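PDB 6M7L: putative non-ribosomal peptide synthetase from Actinomadura parvosata subsp. kistnae, which probably takes part in non-ribosomal peptide assembly through a condensation-type domain that binds a partner protein. Local coordinates for residues Leu50-Arg55 against Pro392-Ser397; Val46-Arg51 against Leu144-His149; Arg76-Gly81 against Glu89-Glu94; Met401-Met406 against Ser430-Glu435. All coordinates share one frame; numbering follows the deposited sequence.

Contact 1: residues Leu50-Arg55 against Pro392-Ser397; sequences LRLRGR and PGLRTS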
loop_
_atom_site.group_PDB
_atom_site.type_symbol
_atom_site.label_atom_id
_atom_site.label_comp_id
_atom_site.label_asym_id
_atom_site.label_seq_id
_atom_site.Cartn_x
_atom_site.Cartn_y
_atom_site.Cartn_z
ATOM N N LEU A 50 -13.009 10.958 -4.327
ATOM C CA LEU A 50 -12.132 10.445 -5.372
ATOM C C LEU A 50 -12.388 11.206 -6.663
ATOM O O LEU A 50 -13.519 11.233 -7.158
ATOM C CB LEU A 50 -12.362 8.948 -5.598
ATOM C CG LEU A 50 -11.985 7.973 -4.484
ATOM C CD1 LEU A 50 -12.294 6.552 -4.920
ATOM C CD2 LEU A 50 -10.520 8.114 -4.118
ATOM N N ARG A 51 -11.340 11.812 -7.212
ATOM C CA ARG A 51 -11.423 12.382 -8.550
ATOM C C ARG A 51 -11.218 11.272 -9.572
ATOM O O ARG A 51 -10.222 10.544 -9.519
ATOM C CB ARG A 51 -10.388 13.488 -8.737
ATOM C CG ARG A 51 -10.447 14.146 -10.103
ATOM C CD ARG A 51 -9.843 15.540 -10.082
ATOM N NE ARG A 51 -10.846 16.554 -10.391
ATOM C CZ ARG A 51 -11.372 17.386 -9.498
ATOM N NH1 ARG A 51 -10.980 17.341 -8.233
ATOM N NH2 ARG A 51 -12.283 18.269 -9.876
ATOM N N LEU A 52 -12.174 11.129 -10.486
ATOM C CA LEU A 52 -12.177 10.053 -11.473
ATOM C C LEU A 52 -12.201 10.677 -12.864
ATOM O O LEU A 52 -13.264 11.059 -13.361
ATOM C CB LEU A 52 -13.373 9.127 -11.268
ATOM C CG LEU A 52 -13.557 8.523 -9.875
ATOM C CD1 LEU A 52 -14.891 7.798 -9.790
ATOM C CD2 LEU A 52 -12.414 7.580 -9.539
ATOM N N ARG A 53 -11.035 10.776 -13.494
ATOM C CA ARG A 53 -10.940 11.294 -14.852
ATOM C C ARG A 53 -11.027 10.139 -15.842
ATOM O O ARG A 53 -10.267 9.170 -15.746
ATOM C CB ARG A 53 -9.639 12.073 -15.044
ATOM C CG ARG A 53 -9.301 12.996 -13.882
ATOM C CD ARG A 53 -8.158 13.934 -14.236
ATOM N NE ARG A 53 -8.640 15.228 -14.714
ATOM C CZ ARG A 53 -7.986 15.994 -15.581
ATOM N NH1 ARG A 53 -6.826 15.589 -16.081
ATOM N NH2 ARG A 53 -8.496 17.160 -15.959
ATOM N N GLY A 54 -11.963 10.242 -16.780
ATOM C CA GLY A 54 -12.204 9.217 -17.772
ATOM C C GLY A 54 -13.676 8.890 -17.886
ATOM O O GLY A 54 -14.521 9.408 -17.159
ATOM N N ARG A 55 -13.981 8.001 -18.830
ATOM C CA ARG A 55 -15.359 7.571 -19.051
ATOM C C ARG A 55 -15.786 6.629 -17.933
ATOM O O ARG A 55 -15.348 5.474 -17.879
ATOM C CB ARG A 55 -15.499 6.900 -20.414
ATOM C CG ARG A 55 -15.816 7.869 -21.542
ATOM C CD ARG A 55 -16.589 7.190 -22.663
ATOM N NE ARG A 55 -15.736 6.824 -23.790
ATOM C CZ ARG A 55 -16.191 6.334 -24.938
ATOM N NH1 ARG A 55 -17.493 6.148 -25.111
ATOM N NH2 ARG A 55 -15.346 6.030 -25.913
ATOM N N PRO A 392 -10.088 0.682 -11.968
ATOM C CA PRO A 392 -9.690 0.257 -13.317
ATOM C C PRO A 392 -10.421 1.032 -14.405
ATOM O O PRO A 392 -11.649 1.136 -14.406
ATOM C CB PRO A 392 -10.064 -1.228 -13.334
ATOM C CG PRO A 392 -9.935 -1.647 -11.911
ATOM C CD PRO A 392 -10.391 -0.465 -11.095
ATOM N N GLY A 393 -9.646 1.598 -15.329
ATOM C CA GLY A 393 -10.188 2.365 -16.428
ATOM C C GLY A 393 -10.339 3.850 -16.172
ATOM O O GLY A 393 -10.742 4.579 -17.086
ATOM N N LEU A 394 -10.026 4.323 -14.967
ATOM C CA LEU A 394 -10.191 5.724 -14.612
ATOM C C LEU A 394 -8.942 6.232 -13.910
ATOM O O LEU A 394 -8.369 5.542 -13.062
ATOM C CB LEU A 394 -11.414 5.927 -13.703
ATOM C CG LEU A 394 -12.780 5.562 -14.286
ATOM C CD1 LEU A 394 -13.823 5.465 -13.183
ATOM C CD2 LEU A 394 -13.203 6.576 -15.338
ATOM N N ARG A 395 -8.525 7.442 -14.273
ATOM C CA ARG A 395 -7.441 8.123 -13.572
ATOM C C ARG A 395 -7.946 8.558 -12.200
ATOM O O ARG A 395 -8.773 9.469 -12.095
ATOM C CB ARG A 395 -6.959 9.312 -14.400
ATOM C CG ARG A 395 -5.794 10.085 -13.805
ATOM C CD ARG A 395 -5.229 11.067 -14.825
ATOM N NE ARG A 395 -4.562 10.383 -15.931
ATOM C CZ ARG A 395 -4.102 10.990 -17.023
ATOM N NH1 ARG A 395 -4.242 12.301 -17.167
ATOM N NH2 ARG A 395 -3.505 10.285 -17.975
ATOM N N THR A 396 -7.460 7.900 -11.150
ATOM C CA THR A 396 -7.978 8.068 -9.798
ATOM C C THR A 396 -7.001 8.878 -8.957
ATOM O O THR A 396 -5.799 8.596 -8.952
ATOM C CB THR A 396 -8.223 6.709 -9.139
ATOM O OG1 THR A 396 -9.003 5.881 -10.014
ATOM C CG2 THR A 396 -8.960 6.881 -7.818
ATOM N N SER A 397 -7.521 9.874 -8.236
ATOM C CA SER A 397 -6.711 10.676 -7.330
ATOM C C SER A 397 -7.593 11.216 -6.213
ATOM O O SER A 397 -8.768 11.534 -6.460
ATOM C CB SER A 397 -6.018 11.835 -8.055
ATOM O OG SER A 397 -6.964 12.712 -8.644
#
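L50 brushes T396 with one methyl, CD2 to CG2 at 4.2 Å, at the start of an antiparallel pairing. R51 and S397 follow as a hydrogen-bonded pair: R51 N gives to S397 O, and S397 N to R51 O. S397 OG sits 3.5 Å from R51 CB, while the R51 guanidinium turns off to salt bridges with E107 and E141. On the other face L52 lies alongside T396, pointing the same way, its CD2 3.9 Å from CG2. T396 OG1 is hydrogen-bonded to L394 O (3.1 Å), standing above its carbonyl plane, and to L391 N; an alanine here would probably leave the 391-394 turn without this clasp and open a gap beside L52. R53 pairs with R395, N to O in both directions, and their aliphatic stems cross, CB to CB 3.9 Å. With no CB at G54, which would crowd it, L394 CD2 comes 3.5 Å from G54 C. The two arginines end with NH1 atoms 4.3 Å apart, a like-charge proximity presumably offset by E141 for R53 and by an acidic side chain of the other protein for R395, so this sheet edge contributes directly to the intermolecular interface.

Contact 2: residues Val46-Arg51 against Leu144-His149; sequences VRVALR and LLVVAH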
loop_
_atom_site.group_PDB
_atom_site.type_symbol
_atom_site.label_atom_id
_atom_site.label_comp_id
_atom_site.label_asym_id
_atom_site.label_seq_id
_atom_site.Cartn_x
_atom_site.Cartn_y
_atom_site.Cartn_z
ATOM N N VAL A 46 -16.647 8.701 8.538
ATOM C CA VAL A 46 -15.459 8.651 7.700
ATOM C C VAL A 46 -15.906 8.913 6.270
ATOM O O VAL A 46 -17.037 8.591 5.885
ATOM C CB VAL A 46 -14.714 7.305 7.818
ATOM C CG1 VAL A 46 -14.051 7.176 9.184
ATOM C CG2 VAL A 46 -15.666 6.153 7.567
ATOM N N ARG A 47 -15.031 9.523 5.478
ATOM C CA ARG A 47 -15.430 9.860 4.119
ATOM C C ARG A 47 -14.200 10.010 3.237
ATOM O O ARG A 47 -13.116 10.365 3.705
ATOM C CB ARG A 47 -16.287 11.133 4.076
ATOM C CG ARG A 47 -15.537 12.427 4.346
ATOM C CD ARG A 47 -15.236 12.595 5.845
ATOM N NE ARG A 47 -13.805 12.759 6.073
ATOM C CZ ARG A 47 -13.191 13.935 6.113
ATOM N NH1 ARG A 47 -11.879 13.985 6.293
ATOM N NH2 ARG A 47 -13.891 15.057 5.970
ATOM N N VAL A 48 -14.389 9.725 1.951
ATOM C CA VAL A 48 -13.325 9.797 0.957
ATOM C C VAL A 48 -13.908 10.372 -0.325
ATOM O O VAL A 48 -14.979 9.951 -0.774
ATOM C CB VAL A 48 -12.689 8.416 0.697
ATOM C CG1 VAL A 48 -13.763 7.370 0.412
ATOM C CG2 VAL A 48 -11.690 8.493 -0.445
ATOM N N ALA A 49 -13.217 11.347 -0.904
ATOM C CA ALA A 49 -13.594 11.928 -2.183
ATOM C C ALA A 49 -12.553 11.540 -3.222
ATOM O O ALA A 49 -11.354 11.757 -3.016
ATOM C CB ALA A 49 -13.725 13.448 -2.081
ATOM N N LEU A 50 -13.009 10.958 -4.327
ATOM C CA LEU A 50 -12.132 10.445 -5.372
ATOM C C LEU A 50 -12.388 11.206 -6.663
ATOM O O LEU A 50 -13.519 11.233 -7.158
ATOM C CB LEU A 50 -12.362 8.948 -5.598
ATOM C CG LEU A 50 -11.985 7.973 -4.484
ATOM C CD1 LEU A 50 -12.294 6.552 -4.920
ATOM C CD2 LEU A 50 -10.520 8.114 -4.118
ATOM N N ARG A 51 -11.340 11.812 -7.212
ATOM C CA ARG A 51 -11.423 12.382 -8.550
ATOM C C ARG A 51 -11.218 11.272 -9.572
ATOM O O ARG A 51 -10.222 10.544 -9.519
ATOM C CB ARG A 51 -10.388 13.488 -8.737
ATOM C CG ARG A 51 -10.447 14.146 -10.103
ATOM C CD ARG A 51 -9.843 15.540 -10.082
ATOM N NE ARG A 51 -10.846 16.554 -10.391
ATOM C CZ ARG A 51 -11.372 17.386 -9.498
ATOM N NH1 ARG A 51 -10.980 17.341 -8.233
ATOM N NH2 ARG A 51 -12.283 18.269 -9.876
ATOM N N LEU A 144 -16.342 11.455 -6.946
ATOM C CA LEU A 144 -17.155 10.535 -6.166
ATOM C C LEU A 144 -16.853 10.725 -4.689
ATOM O O LEU A 144 -15.686 10.748 -4.288
ATOM C CB LEU A 144 -16.887 9.085 -6.570
ATOM C CG LEU A 144 -17.575 8.033 -5.698
ATOM C CD1 LEU A 144 -19.086 8.137 -5.848
ATOM C CD2 LEU A 144 -17.083 6.630 -6.037
ATOM N N LEU A 145 -17.904 10.865 -3.888
ATOM C CA LEU A 145 -17.786 10.954 -2.440
ATOM C C LEU A 145 -18.438 9.729 -1.823
ATOM O O LEU A 145 -19.569 9.378 -2.174
ATOM C CB LEU A 145 -18.443 12.228 -1.902
ATOM C CG LEU A 145 -18.573 12.329 -0.378
ATOM C CD1 LEU A 145 -17.207 12.444 0.287
ATOM C CD2 LEU A 145 -19.459 13.499 0.007
ATOM N N VAL A 146 -17.720 9.074 -0.919
ATOM C CA VAL A 146 -18.240 7.945 -0.160
ATOM C C VAL A 146 -18.212 8.336 1.307
ATOM O O VAL A 146 -17.151 8.683 1.841
ATOM C CB VAL A 146 -17.432 6.661 -0.406
ATOM C CG1 VAL A 146 -17.977 5.520 0.449
ATOM C CG2 VAL A 146 -17.457 6.291 -1.883
ATOM N N VAL A 147 -19.375 8.302 1.949
ATOM C CA VAL A 147 -19.506 8.591 3.370
ATOM C C VAL A 147 -19.951 7.316 4.066
ATOM O O VAL A 147 -20.828 6.602 3.567
ATOM C CB VAL A 147 -20.503 9.737 3.627
ATOM C CG1 VAL A 147 -20.490 10.136 5.095
ATOM C CG2 VAL A 147 -20.185 10.930 2.739
ATOM N N ALA A 148 -19.337 7.022 5.209
ATOM C CA ALA A 148 -19.698 5.860 6.005
ATOM C C ALA A 148 -19.722 6.261 7.470
ATOM O O ALA A 148 -18.779 6.893 7.956
ATOM C CB ALA A 148 -18.716 4.703 5.783
ATOM N N HIS A 149 -20.797 5.908 8.168
ATOM C CA HIS A 149 -20.895 6.241 9.581
ATOM C C HIS A 149 -19.871 5.439 10.375
ATOM O O HIS A 149 -19.585 4.281 10.055
ATOM C CB HIS A 149 -22.305 5.968 10.101
ATOM C CG HIS A 149 -22.613 6.672 11.385
ATOM N ND1 HIS A 149 -22.140 6.236 12.603
ATOM C CD2 HIS A 149 -23.329 7.792 11.638
ATOM C CE1 HIS A 149 -22.556 7.055 13.553
ATOM N NE2 HIS A 149 -23.279 8.008 12.993
#
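V48 turns CG1 between its backbone N and carbonyl carbon (chi1 51°), which swings that methyl across to V146 CB at 3.8 Å. In V46 CG1 is anti to the carbonyl carbon (chi1 -70°), which leaves CG2 between N and C and brings it to A148 CB, also at 3.8 Å. V48 and V146 stand side by side, pointing the same way, and with L50 and L144 these residues make one apolar face of the sheet. V158 and V162 of helix 155-172 pack against the V46, V48 and L50 part of it, while W130 touches V146 and A148.

The other face carries R47, A49, L145 and V147. L145 leans over the neighbouring strand, its CD1 3.5 Å from V48 O and 4.1 Å from R47 CB. V147 CG2 reaches R47 CB at a similar range, whereas the arginine head leads away to P402 O. Helix 110-119 closes over this side through L114, which touches both A49 and L145.

Between the faces, three reciprocal pairs of backbone bonds join V46 with A148, V48 with V146 and L50 with L144. L50 N to L144 O measures 2.7 Å, at 168°. Strands 45-53 and 141-149 are neighbouring inner strands of a five-stranded sheet with helices on both sides, as in the N-terminal lobe of the chloramphenicol acetyltransferase-like fold. Strand 141-149 ends at H149, which appears to occupy the place of the first histidine of the HHxxxDG signature of condensation domains, with an arginine following where the second would be.

Contact 3: residues Arg76-Gly81 against Glu89-Glu94; sequences RTRFPG and EILDAE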
loop_
_atom_site.group_PDB
_atom_site.type_symbol
_atom_site.label_atom_id
_atom_site.label_comp_id
_atom_site.label_asym_id
_atom_site.label_seq_id
_atom_site.Cartn_x
_atom_site.Cartn_y
_atom_site.Cartn_z
ATOM N N ARG A 76 -24.335 -3.263 4.883
ATOM C CA ARG A 76 -25.768 -3.449 4.694
ATOM C C ARG A 76 -26.473 -3.780 6.004
ATOM O O ARG A 76 -27.546 -4.389 5.994
ATOM C CB ARG A 76 -26.040 -4.531 3.645
ATOM C CG ARG A 76 -25.223 -5.803 3.811
ATOM C CD ARG A 76 -25.390 -6.717 2.605
ATOM N NE ARG A 76 -24.416 -7.806 2.600
ATOM C CZ ARG A 76 -24.690 -9.063 2.940
ATOM N NH1 ARG A 76 -23.735 -9.985 2.903
ATOM N NH2 ARG A 76 -25.919 -9.399 3.307
ATOM N N THR A 77 -25.886 -3.384 7.130
ATOM C CA THR A 77 -26.450 -3.614 8.451
ATOM C C THR A 77 -27.211 -2.378 8.915
ATOM O O THR A 77 -26.762 -1.248 8.710
ATOM C CB THR A 77 -25.346 -3.957 9.457
ATOM O OG1 THR A 77 -24.734 -5.199 9.089
ATOM C CG2 THR A 77 -25.905 -4.076 10.864
ATOM N N ARG A 78 -28.366 -2.599 9.533
ATOM C CA ARG A 78 -29.175 -1.529 10.093
ATOM C C ARG A 78 -29.241 -1.673 11.607
ATOM O O ARG A 78 -29.052 -2.762 12.155
ATOM C CB ARG A 78 -30.582 -1.539 9.492
ATOM C CG ARG A 78 -31.056 -0.179 9.037
ATOM C CD ARG A 78 -31.985 -0.312 7.849
ATOM N NE ARG A 78 -32.923 -1.414 8.023
ATOM C CZ ARG A 78 -34.057 -1.542 7.346
ATOM N NH1 ARG A 78 -34.402 -0.625 6.451
ATOM N NH2 ARG A 78 -34.851 -2.580 7.570
ATOM N N PHE A 79 -29.514 -0.557 12.285
ATOM C CA PHE A 79 -29.425 -0.481 13.744
ATOM C C PHE A 79 -30.728 0.035 14.340
ATOM O O PHE A 79 -30.808 1.190 14.780
ATOM C CB PHE A 79 -28.252 0.401 14.171
ATOM C CG PHE A 79 -26.942 -0.016 13.581
ATOM C CD1 PHE A 79 -26.504 0.528 12.386
ATOM C CD2 PHE A 79 -26.155 -0.963 14.213
ATOM C CE1 PHE A 79 -25.299 0.139 11.834
ATOM C CE2 PHE A 79 -24.947 -1.354 13.668
ATOM C CZ PHE A 79 -24.518 -0.801 12.478
ATOM N N PRO A 80 -31.762 -0.798 14.388
ATOM C CA PRO A 80 -32.991 -0.409 15.079
ATOM C C PRO A 80 -32.899 -0.695 16.572
ATOM O O PRO A 80 -32.110 -1.525 17.032
ATOM C CB PRO A 80 -34.056 -1.285 14.411
ATOM C CG PRO A 80 -33.311 -2.532 14.063
ATOM C CD PRO A 80 -31.884 -2.128 13.763
ATOM N N GLY A 81 -33.712 0.023 17.328
ATOM C CA GLY A 81 -33.740 -0.133 18.767
ATOM C C GLY A 81 -34.095 1.182 19.433
ATOM O O GLY A 81 -34.711 2.053 18.826
ATOM N N GLU A 89 -29.322 -5.333 12.452
ATOM C CA GLU A 89 -30.187 -5.937 11.442
ATOM C C GLU A 89 -29.443 -5.956 10.109
ATOM O O GLU A 89 -29.245 -4.907 9.487
ATOM C CB GLU A 89 -31.501 -5.169 11.320
ATOM C CG GLU A 89 -32.457 -5.739 10.280
ATOM C CD GLU A 89 -33.556 -4.767 9.896
ATOM O OE1 GLU A 89 -33.386 -3.551 10.128
ATOM O OE2 GLU A 89 -34.591 -5.217 9.361
ATOM N N ILE A 90 -29.046 -7.146 9.665
ATOM C CA ILE A 90 -28.278 -7.299 8.434
ATOM C C ILE A 90 -29.237 -7.528 7.272
ATOM O O ILE A 90 -29.982 -8.514 7.254
ATOM C CB ILE A 90 -27.268 -8.450 8.542
ATOM C CG1 ILE A 90 -26.347 -8.250 9.745
ATOM C CG2 ILE A 90 -26.450 -8.555 7.263
ATOM C CD1 ILE A 90 -25.238 -9.275 9.833
ATOM N N LEU A 91 -29.211 -6.624 6.298
ATOM C CA LEU A 91 -30.007 -6.754 5.090
ATOM C C LEU A 91 -29.234 -7.531 4.027
ATOM O O LEU A 91 -28.041 -7.806 4.163
ATOM C CB LEU A 91 -30.395 -5.374 4.558
ATOM C CG LEU A 91 -30.962 -4.362 5.550
ATOM C CD1 LEU A 91 -31.306 -3.062 4.840
ATOM C CD2 LEU A 91 -32.177 -4.932 6.257
ATOM N N ASP A 92 -29.932 -7.889 2.952
ATOM C CA ASP A 92 -29.272 -8.524 1.822
ATOM C C ASP A 92 -28.587 -7.460 0.966
ATOM O O ASP A 92 -28.645 -6.260 1.251
ATOM C CB ASP A 92 -30.267 -9.359 1.012
ATOM C CG ASP A 92 -31.467 -8.557 0.538
ATOM O OD1 ASP A 92 -31.549 -7.356 0.851
ATOM O OD2 ASP A 92 -32.336 -9.133 -0.151
ATOM N N ALA A 93 -27.919 -7.904 -0.100
ATOM C CA ALA A 93 -27.163 -6.971 -0.929
ATOM C C ALA A 93 -28.083 -6.008 -1.670
ATOM O O ALA A 93 -27.786 -4.811 -1.765
ATOM C CB ALA A 93 -26.283 -7.739 -1.914
ATOM N N GLU A 94 -29.205 -6.502 -2.195
ATOM C CA GLU A 94 -30.088 -5.669 -3.002
ATOM C C GLU A 94 -30.839 -4.668 -2.130
ATOM O O GLU A 94 -30.565 -3.465 -2.190
ATOM C CB GLU A 94 -31.069 -6.531 -3.797
ATOM C CG GLU A 94 -31.776 -5.781 -4.915
ATOM C CD GLU A 94 -30.808 -5.059 -5.839
ATOM O OE1 GLU A 94 -31.060 -3.879 -6.164
ATOM O OE2 GLU A 94 -29.792 -5.670 -6.236
#
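R78 and E89 form a salt bridge, gripped side-on, with R78 NE on E89 OE1 at 3.0 Å and NH2 on OE2 at 3.2 Å. NH2 also shares OE1, so that oxygen accepts two N-H groups, both from the same face of the carboxylate. The oxygens lie close to the guanidinium plane, but the two flat groups are turned 39° apart, and OE1 is met from above its own plane. Bends at chi2 and chi3 (149° and 42°) curl the arginine back to run alongside the extended glutamate.

A second arginine holds the segment opposite just past its strand. R76 NH2 gives a bond in its own plane to L91 O, 2.8 Å long, while NE and NH1 are taken by G69 O and G70 O; all three nitrogens of the guanidinium therefore meet backbone carbonyls, tying residues near the end of helix 58-71 to L91. L91 N returns a bond to R76 O.

The backbones belong to a small antiparallel beta hairpin, strands 77-78 and 89-90, where R78 and E89 exchange N-H to O bonds and T77 faces I90 as a non-hydrogen-bonded pair. Packing surrounds these bonds. L91 lies over one face of the R78 guanidinium, CD1 3.9 Å above the plane and offset toward its rim. A leucine in place of R78 would probably leave the E89 carboxylate without its cationic mate and free to turn. P80 crosses E89 nearly at a right angle, CD to CB 3.9 Å. On the other face, I90 CG1 comes within 3.5 Å of T77 OG1, a hydroxyl hydrogen-bonded to E73 O.

Contact 4: residues Met401-Met406 against Ser430-Glu435; sequences MPEEAM and SLVYAE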
loop_
_atom_site.group_PDB
_atom_site.type_symbol
_atom_site.label_atom_id
_atom_site.label_comp_id
_atom_site.label_asym_id
_atom_site.label_seq_id
_atom_site.Cartn_x
_atom_site.Cartn_y
_atom_site.Cartn_z
ATOM N N MET A 401 -10.552 16.797 1.774
ATOM C CA MET A 401 -11.722 17.195 2.535
ATOM C C MET A 401 -11.274 17.956 3.774
ATOM O O MET A 401 -10.120 17.833 4.202
ATOM C CB MET A 401 -12.547 15.968 2.954
ATOM C CG MET A 401 -13.041 15.102 1.809
ATOM S SD MET A 401 -14.642 15.622 1.171
ATOM C CE MET A 401 -15.608 15.647 2.679
ATOM N N PRO A 402 -12.152 18.757 4.374
ATOM C CA PRO A 402 -11.819 19.368 5.666
ATOM C C PRO A 402 -11.582 18.302 6.725
ATOM O O PRO A 402 -11.891 17.122 6.546
ATOM C CB PRO A 402 -13.050 20.224 5.986
ATOM C CG PRO A 402 -13.657 20.516 4.655
ATOM C CD PRO A 402 -13.418 19.280 3.830
ATOM N N GLU A 403 -11.010 18.738 7.848
ATOM C CA GLU A 403 -10.700 17.818 8.935
ATOM C C GLU A 403 -11.953 17.082 9.390
ATOM O O GLU A 403 -13.054 17.640 9.397
ATOM C CB GLU A 403 -10.079 18.576 10.110
ATOM C CG GLU A 403 -8.708 19.170 9.828
ATOM C CD GLU A 403 -7.614 18.121 9.753
ATOM O OE1 GLU A 403 -6.504 18.455 9.291
ATOM O OE2 GLU A 403 -7.860 16.964 10.158
ATOM N N GLU A 404 -11.779 15.815 9.760
ATOM C CA GLU A 404 -12.901 14.990 10.182
ATOM C C GLU A 404 -13.576 15.578 11.416
ATOM O O GLU A 404 -12.943 16.227 12.252
ATOM C CB GLU A 404 -12.433 13.566 10.483
ATOM C CG GLU A 404 -12.258 12.692 9.257
ATOM C CD GLU A 404 -11.492 11.421 9.556
ATOM O OE1 GLU A 404 -10.730 11.407 10.547
ATOM O OE2 GLU A 404 -11.649 10.437 8.802
ATOM N N ALA A 405 -14.884 15.351 11.514
ATOM C CA ALA A 405 -15.610 15.711 12.722
ATOM C C ALA A 405 -15.071 14.908 13.897
ATOM O O ALA A 405 -14.837 13.702 13.784
ATOM C CB ALA A 405 -17.107 15.458 12.539
ATOM N N MET A 406 -14.858 15.582 15.023
ATOM C CA MET A 406 -14.300 14.929 16.196
ATOM C C MET A 406 -14.944 15.491 17.451
ATOM O O MET A 406 -15.489 16.597 17.455
ATOM C CB MET A 406 -12.775 15.095 16.266
ATOM C CG MET A 406 -12.308 16.516 16.530
ATOM S SD MET A 406 -10.520 16.598 16.728
ATOM C CE MET A 406 -10.306 18.272 17.312
ATOM N N SER A 430 0.292 18.087 12.355
ATOM C CA SER A 430 -0.782 19.063 12.443
ATOM C C SER A 430 -1.431 18.997 13.815
ATOM O O SER A 430 -1.630 17.911 14.367
ATOM C CB SER A 430 -1.843 18.822 11.362
ATOM O OG SER A 430 -1.299 18.985 10.063
ATOM N N LEU A 431 -1.757 20.167 14.360
ATOM C CA LEU A 431 -2.565 20.264 15.573
ATOM C C LEU A 431 -4.014 20.452 15.144
ATOM O O LEU A 431 -4.423 21.550 14.760
ATOM C CB LEU A 431 -2.092 21.410 16.460
ATOM C CG LEU A 431 -2.974 21.666 17.684
ATOM C CD1 LEU A 431 -3.018 20.433 18.574
ATOM C CD2 LEU A 431 -2.494 22.881 18.464
ATOM N N VAL A 432 -4.788 19.373 15.187
ATOM C CA VAL A 432 -6.202 19.430 14.834
ATOM C C VAL A 432 -6.981 19.909 16.051
ATOM O O VAL A 432 -6.924 19.293 17.118
ATOM C CB VAL A 432 -6.707 18.064 14.352
ATOM C CG1 VAL A 432 -8.161 18.164 13.918
ATOM C CG2 VAL A 432 -5.829 17.552 13.216
ATOM N N TYR A 433 -7.708 21.013 15.892
ATOM C CA TYR A 433 -8.394 21.662 16.999
ATOM C C TYR A 433 -9.896 21.693 16.752
ATOM O O TYR A 433 -10.355 21.718 15.605
ATOM C CB TYR A 433 -7.880 23.095 17.206
ATOM C CG TYR A 433 -8.210 24.025 16.061
ATOM C CD1 TYR A 433 -7.380 24.109 14.950
ATOM C CD2 TYR A 433 -9.353 24.813 16.087
ATOM C CE1 TYR A 433 -7.678 24.954 13.899
ATOM C CE2 TYR A 433 -9.661 25.658 15.039
ATOM C CZ TYR A 433 -8.823 25.724 13.949
ATOM O OH TYR A 433 -9.128 26.564 12.907
ATOM N N ALA A 434 -10.657 21.700 17.843
ATOM C CA ALA A 434 -12.108 21.802 17.766
ATOM C C ALA A 434 -12.518 23.260 17.607
ATOM O O ALA A 434 -12.081 24.123 18.374
ATOM C CB ALA A 434 -12.752 21.203 19.014
ATOM N N GLU A 435 -13.367 23.532 16.613
ATOM C CA GLU A 435 -13.755 24.913 16.341
ATOM C C GLU A 435 -14.651 25.484 17.436
ATOM O O GLU A 435 -14.616 26.693 17.687
ATOM C CB GLU A 435 -14.438 25.008 14.976
ATOM C CG GLU A 435 -13.488 24.776 13.806
ATOM C CD GLU A 435 -14.096 25.144 12.467
ATOM O OE1 GLU A 435 -15.305 25.463 12.427
ATOM O OE2 GLU A 435 -13.362 25.121 11.457
#
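M406 stretches its thioether across strand 424-434, with SD 4.0 Å from V432 CG1 and the terminal methyl over the backbone just beyond. CE lies 3.5 Å from both Y433 C and A434 N, so it rests on the peptide link between these residues, and A434 CB is 4.2 Å off. With CG between the backbone N and the carbonyl carbon (chi1 68°) and the rest of the chain extended, the methionine spans from its loop to the strand, crossing V432 at a slant.

E403 approaches V432 from another point of the same loop. The two side chains meet tip to tip, OE2 3.7 Å from V432 CG2 and 4.0 Å from CG1, while OE1 of the carboxylate is hydrogen-bonded to S248 OG. V432 therefore offers one methyl to the sulfur and both to the carboxylate oxygen, wedged between the two loop residues.

Residues 401-406 belong to the link between strand 395-399, an edge of the five-stranded sheet that includes strand 45-53, and strand 410-418 of the four-stranded sheet. Here the chain crosses back from one lobe of the condensation-domain fold to the other, probably in the region known as the latch in relatives. No hydrogen bond joins this loop to residues 430-435, and the nearest CA atoms, those of M406 and A434, are 7.4 Å apart; the loop reaches the strand with its side chains alone.

The strand itself is held in its sheet by backbone bonds of V432 with W411 and of Y433 with G247. W411 touches the side chains of both M406 and V432, and A246 those of both E403 and V432.

In the fold
Contacts 1 and 2 are pairings on the two edges of strand 45-53, their centres about 14 Å apart; they share L50 and R51 and touch where L52 CD1 packs 4.0 Å from L144 CB. Contact 4 joins this sheet to the other lobe: R47 NH2 of contact 2 lies 2.9 Å from P402 O, a probable hydrogen bond, and A49 CB packs on M401 SD. The sequence passes within a few residues from contact 1 into the loop of contact 4, with centres about 27 Å apart. The hairpin of contact 3 stands apart, its nearest atoms about 7 Å from contact 2 and about 17 Å from contact 4. H149, probably marking the signature-motif position, ends a strand of contact 2.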